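Local coordinates for protein glycosyltransferase (duf1792) (Streptococcus sanguinis, PDB 5V4A) that binds UDP and probably transfers a sugar from a nucleotide donor as the GT-D-type glycosyltransferase domain of a longer multidomain protein, at residues Glu147-Gly156 with Asp252-Tyr263. Sequence-based numbering, arbitrary orientation.
Sequences EGLTSRSGVG and DQDIEFRDDQAY. With UDP (uridine-5'-diphosphate), chain C.
The backbones of 147-156 and 252-263 approach closely at two places, near Thr150 and Asp252 and again where Val155 comes within 6.9 Å of Tyr263 (CA to CA), and the side chain of Arg152 reaches across between them. Bent at chi3 (72°), Arg152 turns its guanidinium flat onto the Phe257 ring, the planes 10° apart and the centres 4.3 Å from each other, while its CD lies over the same ring in a CH-pi contact. The Tyr263 ring also receives the cation over its face, with CZ of Arg152 4.5 Å from the ring centroid, but here the two planes are inclined by 53°. A buried arginine is thus held through its carbon chain and its cation by aromatic faces, and by water at two of its nitrogens: one water accepts from Arg152 NH1 and bonds to Leu149 O and Tyr263 OH, and another joins Arg152 NE to Arg258 N. In this GT-D fold, 147-156 begins at the end of strand 142-148 of the parallel sheet, where Ser151 OG hydrogen-bonds to O3' of the UDP ribose at 2.8 Å. At the strand end itself, Glu147 OE2 accepts from both N and OG of Ser153, and its OE1 makes a salt bridge with Arg168 while meeting the edge of the Tyr263 ring. Nearer the nucleotide, Thr150 OG1 donates to Asp252 OD2 over 2.9 Å, from above the carboxylate plane; Asp252 OD1 is hydrogen-bonded to His245, itself a UDP-binding residue. At the far end, Asp260 N-caps helix 261-266 through OD1, which accepts from Tyr263 N, and Val155, the last residue of a type II beta turn that starts at Arg152, sets CG2 3.6 Å from Tyr263 CD2.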
loop_
_atom_site.group_PDB
_atom_site.type_symbol
_atom_site.label_atom_id
_atom_site.label_comp_id
_atom_site.label_asym_id
_atom_site.label_seq_id
_atom_site.Cartn_x
_atom_site.Cartn_y
_atom_site.Cartn_z
ATOM N N GLU A 147 17.008 16.320 6.125
ATOM C CA GLU A 147 17.753 15.209 6.704
ATOM C C GLU A 147 19.172 15.657 7.033
ATOM O O GLU A 147 19.619 16.736 6.638
ATOM C CB GLU A 147 17.818 14.024 5.741
ATOM C CG GLU A 147 18.729 14.276 4.545
ATOM C CD GLU A 147 18.696 13.132 3.517
ATOM O OE1 GLU A 147 19.233 13.320 2.405
ATOM O OE2 GLU A 147 18.128 12.058 3.821
ATOM N N GLY A 148 19.891 14.790 7.758
ATOM C CA GLY A 148 21.277 15.056 8.094
ATOM C C GLY A 148 22.267 14.679 6.994
ATOM O O GLY A 148 21.946 14.015 6.004
ATOM N N LEU A 149 23.511 15.113 7.211
ATOM C CA LEU A 149 24.562 14.958 6.210
ATOM C C LEU A 149 24.781 13.493 5.835
ATOM O O LEU A 149 25.009 13.180 4.662
ATOM C CB LEU A 149 25.864 15.582 6.721
ATOM C CG LEU A 149 27.042 15.554 5.752
ATOM C CD1 LEU A 149 26.680 16.252 4.438
ATOM C CD2 LEU A 149 28.299 16.153 6.378
ATOM N N THR A 150 24.723 12.589 6.813
ATOM C CA THR A 150 25.003 11.172 6.577
ATOM C C THR A 150 23.761 10.353 6.271
ATOM O O THR A 150 23.888 9.181 5.902
ATOM C CB THR A 150 25.730 10.560 7.786
ATOM O OG1 THR A 150 24.880 10.605 8.941
ATOM C CG2 THR A 150 27.052 11.274 8.057
ATOM N N SER A 151 22.574 10.957 6.401
ATOM C CA SER A 151 21.315 10.247 6.192
ATOM C C SER A 151 21.230 9.663 4.784
ATOM O O SER A 151 20.988 8.463 4.611
ATOM C CB SER A 151 20.157 11.214 6.444
ATOM O OG SER A 151 19.969 11.436 7.833
ATOM N N ARG A 152 21.410 10.513 3.765
ATOM C CA ARG A 152 21.406 10.127 2.354
ATOM C C ARG A 152 20.238 9.186 2.032
ATOM O O ARG A 152 20.369 8.191 1.312
ATOM C CB ARG A 152 22.776 9.526 1.989
ATOM C CG ARG A 152 23.882 10.603 2.141
ATOM C CD ARG A 152 25.325 10.118 1.916
ATOM N NE ARG A 152 25.654 9.833 0.533
ATOM C CZ ARG A 152 26.090 10.734 -0.335
ATOM N NH1 ARG A 152 26.232 11.990 0.032
ATOM N NH2 ARG A 152 26.382 10.373 -1.579
ATOM N N SER A 153 19.061 9.536 2.548
ATOM C CA SER A 153 17.877 8.712 2.355
ATOM C C SER A 153 17.568 8.547 0.870
ATOM O O SER A 153 17.531 9.521 0.114
ATOM C CB SER A 153 16.690 9.341 3.095
ATOM O OG SER A 153 16.972 9.375 4.486
ATOM N N GLY A 154 17.392 7.293 0.450
ATOM C CA GLY A 154 17.135 6.969 -0.937
ATOM C C GLY A 154 18.353 6.873 -1.831
ATOM O O GLY A 154 18.205 6.518 -3.006
ATOM N N VAL A 155 19.547 7.197 -1.337
ATOM C CA VAL A 155 20.743 7.145 -2.174
ATOM C C VAL A 155 21.177 5.692 -2.288
ATOM O O VAL A 155 21.429 5.030 -1.273
ATOM C CB VAL A 155 21.870 8.018 -1.604
ATOM C CG1 VAL A 155 23.080 7.955 -2.503
ATOM C CG2 VAL A 155 21.405 9.467 -1.446
ATOM N N GLY A 156 21.255 5.192 -3.522
ATOM C CA GLY A 156 21.608 3.810 -3.761
ATOM C C GLY A 156 20.449 2.841 -3.746
ATOM O O GLY A 156 20.674 1.632 -3.820
ATOM N N ASP A 252 28.174 7.091 13.593
ATOM C CA ASP A 252 28.520 7.389 12.204
ATOM C C ASP A 252 30.014 7.259 11.932
ATOM O O ASP A 252 30.555 7.966 11.081
ATOM C CB ASP A 252 28.045 8.781 11.750
ATOM C CG ASP A 252 26.554 8.854 11.515
ATOM O OD1 ASP A 252 25.947 7.801 11.246
ATOM O OD2 ASP A 252 26.000 9.980 11.542
ATOM N N GLN A 253 30.674 6.313 12.592
ATOM C CA GLN A 253 32.047 6.004 12.229
ATOM C C GLN A 253 32.095 5.215 10.920
ATOM O O GLN A 253 31.124 4.567 10.514
ATOM C CB GLN A 253 32.726 5.206 13.344
ATOM C CG GLN A 253 32.466 3.698 13.310
ATOM C CD GLN A 253 31.115 3.271 13.864
ATOM O OE1 GLN A 253 30.353 4.078 14.419
ATOM N NE2 GLN A 253 30.796 1.986 13.695
ATOM N N ASP A 254 33.242 5.296 10.239
ATOM C CA ASP A 254 33.512 4.473 9.053
ATOM C C ASP A 254 32.443 4.663 7.968
ATOM O O ASP A 254 31.770 3.719 7.540
ATOM C CB ASP A 254 33.654 2.996 9.442
ATOM C CG ASP A 254 34.844 2.761 10.365
ATOM O OD1 ASP A 254 35.890 3.368 10.093
ATOM O OD2 ASP A 254 34.733 1.995 11.349
ATOM N N ILE A 255 32.303 5.905 7.518
ATOM C CA ILE A 255 31.389 6.250 6.436
ATOM C C ILE A 255 32.164 7.016 5.370
ATOM O O ILE A 255 32.756 8.062 5.660
ATOM C CB ILE A 255 30.202 7.089 6.955
ATOM C CG1 ILE A 255 29.274 6.226 7.817
ATOM C CG2 ILE A 255 29.446 7.750 5.802
ATOM C CD1 ILE A 255 28.138 7.010 8.434
ATOM N N GLU A 256 32.096 6.540 4.128
ATOM C CA GLU A 256 32.686 7.228 2.985
ATOM C C GLU A 256 31.617 7.321 1.899
ATOM O O GLU A 256 31.094 6.300 1.445
ATOM C CB GLU A 256 33.962 6.490 2.508
ATOM C CG GLU A 256 33.726 5.266 1.634
ATOM C CD GLU A 256 33.611 3.968 2.419
ATOM O OE1 GLU A 256 33.334 2.938 1.772
ATOM O OE2 GLU A 256 33.803 3.975 3.661
ATOM N N PHE A 257 31.236 8.544 1.534
ATOM C CA PHE A 257 30.105 8.734 0.629
ATOM C C PHE A 257 30.414 8.207 -0.769
ATOM O O PHE A 257 31.517 8.382 -1.292
ATOM C CB PHE A 257 29.711 10.215 0.537
ATOM C CG PHE A 257 29.189 10.811 1.831
ATOM C CD1 PHE A 257 28.569 10.016 2.790
ATOM C CD2 PHE A 257 29.283 12.171 2.062
ATOM C CE1 PHE A 257 28.082 10.559 3.963
ATOM C CE2 PHE A 257 28.789 12.727 3.239
ATOM C CZ PHE A 257 28.193 11.916 4.192
ATOM N N ARG A 258 29.415 7.582 -1.389
ATOM C CA ARG A 258 29.482 7.296 -2.812
ATOM C C ARG A 258 29.101 8.565 -3.556
ATOM O O ARG A 258 28.192 9.282 -3.138
ATOM C CB ARG A 258 28.510 6.171 -3.178
ATOM C CG ARG A 258 28.940 4.763 -2.791
ATOM C CD ARG A 258 29.408 3.919 -3.983
ATOM N NE ARG A 258 29.193 2.491 -3.739
ATOM C CZ ARG A 258 30.162 1.581 -3.651
ATOM N NH1 ARG A 258 31.434 1.937 -3.795
ATOM N NH2 ARG A 258 29.863 0.309 -3.414
ATOM N N ASP A 259 29.810 8.868 -4.640
ATOM C CA ASP A 259 29.434 10.043 -5.416
ATOM C C ASP A 259 28.095 9.773 -6.093
ATOM O O ASP A 259 27.988 8.882 -6.942
ATOM C CB ASP A 259 30.505 10.402 -6.437
ATOM C CG ASP A 259 30.356 11.824 -6.945
ATOM O OD1 ASP A 259 29.596 12.601 -6.320
ATOM O OD2 ASP A 259 30.988 12.163 -7.969
ATOM N N ASP A 260 27.082 10.565 -5.755
ATOM C CA ASP A 260 25.753 10.389 -6.325
ATOM C C ASP A 260 25.338 11.725 -6.919
ATOM O O ASP A 260 25.136 12.700 -6.185
ATOM C CB ASP A 260 24.761 9.907 -5.264
ATOM C CG ASP A 260 23.479 9.365 -5.859
ATOM O OD1 ASP A 260 22.702 10.133 -6.468
ATOM O OD2 ASP A 260 23.263 8.144 -5.724
ATOM N N GLN A 261 25.232 11.761 -8.253
ATOM C CA GLN A 261 24.962 13.010 -8.949
ATOM C C GLN A 261 23.506 13.442 -8.845
ATOM O O GLN A 261 23.230 14.643 -8.889
ATOM C CB GLN A 261 25.366 12.893 -10.418
ATOM C CG GLN A 261 26.863 12.865 -10.634
ATOM C CD GLN A 261 27.515 14.158 -10.189
ATOM O OE1 GLN A 261 28.481 14.153 -9.425
ATOM N NE2 GLN A 261 26.980 15.280 -10.659
ATOM N N ALA A 262 22.565 12.505 -8.729
ATOM C CA ALA A 262 21.181 12.904 -8.477
ATOM C C ALA A 262 21.050 13.552 -7.108
ATOM O O ALA A 262 20.419 14.610 -6.967
ATOM C CB ALA A 262 20.243 11.700 -8.605
ATOM N N TYR A 263 21.650 12.934 -6.085
ATOM C CA TYR A 263 21.625 13.505 -4.741
ATOM C C TYR A 263 22.222 14.904 -4.745
ATOM O O TYR A 263 21.617 15.851 -4.229
ATOM C CB TYR A 263 22.380 12.585 -3.766
ATOM C CG TYR A 263 22.611 13.171 -2.382
ATOM C CD1 TYR A 263 23.819 13.780 -2.057
ATOM C CD2 TYR A 263 21.645 13.057 -1.385
ATOM C CE1 TYR A 263 24.039 14.302 -0.794
ATOM C CE2 TYR A 263 21.861 13.576 -0.116
ATOM C CZ TYR A 263 23.059 14.194 0.169
ATOM O OH TYR A 263 23.281 14.695 1.428
HETATM N N1 UDP C . 19.731 12.563 12.456
HETATM C C2 UDP C . 20.301 13.670 11.874
HETATM N N3 UDP C . 20.679 14.657 12.746
HETATM C C4 UDP C . 20.551 14.645 14.121
HETATM C C5 UDP C . 19.941 13.469 14.651
HETATM C C6 UDP C . 19.544 12.486 13.816
HETATM O O2 UDP C . 20.463 13.777 10.668
HETATM O O4 UDP C . 20.935 15.627 14.783
HETATM C "C1'" UDP C . 19.233 11.495 11.548
HETATM C "C2'" UDP C . 20.029 10.198 11.475
HETATM O "O2'" UDP C . 21.196 10.351 10.669
HETATM C "C3'" UDP C . 18.967 9.262 10.858
HETATM C "C4'" UDP C . 17.634 9.832 11.385
HETATM O "O4'" UDP C . 17.959 11.098 11.997
HETATM O "O3'" UDP C . 18.927 9.333 9.438
HETATM C "C5'" UDP C . 16.883 8.953 12.358
HETATM O "O5'" UDP C . 15.739 9.615 12.941
HETATM P PA UDP C . 14.900 8.925 14.091
HETATM O O1A UDP C . 15.726 8.801 15.368
HETATM O O2A UDP C . 13.615 9.661 14.180
HETATM O O3A UDP C . 14.654 7.403 13.551
HETATM P PB UDP C . 13.676 6.225 13.980
HETATM O O1B UDP C . 12.844 6.861 15.100
HETATM O O2B UDP C . 14.643 5.164 14.557
HETATM O O3B UDP C . 12.842 5.749 12.829
HETATM O O HOH W 1 21.741 13.344 3.227
HETATM O O HOH W 2 25.982 13.818 1.910
HETATM O O HOH W 3 26.517 7.243 -0.423
#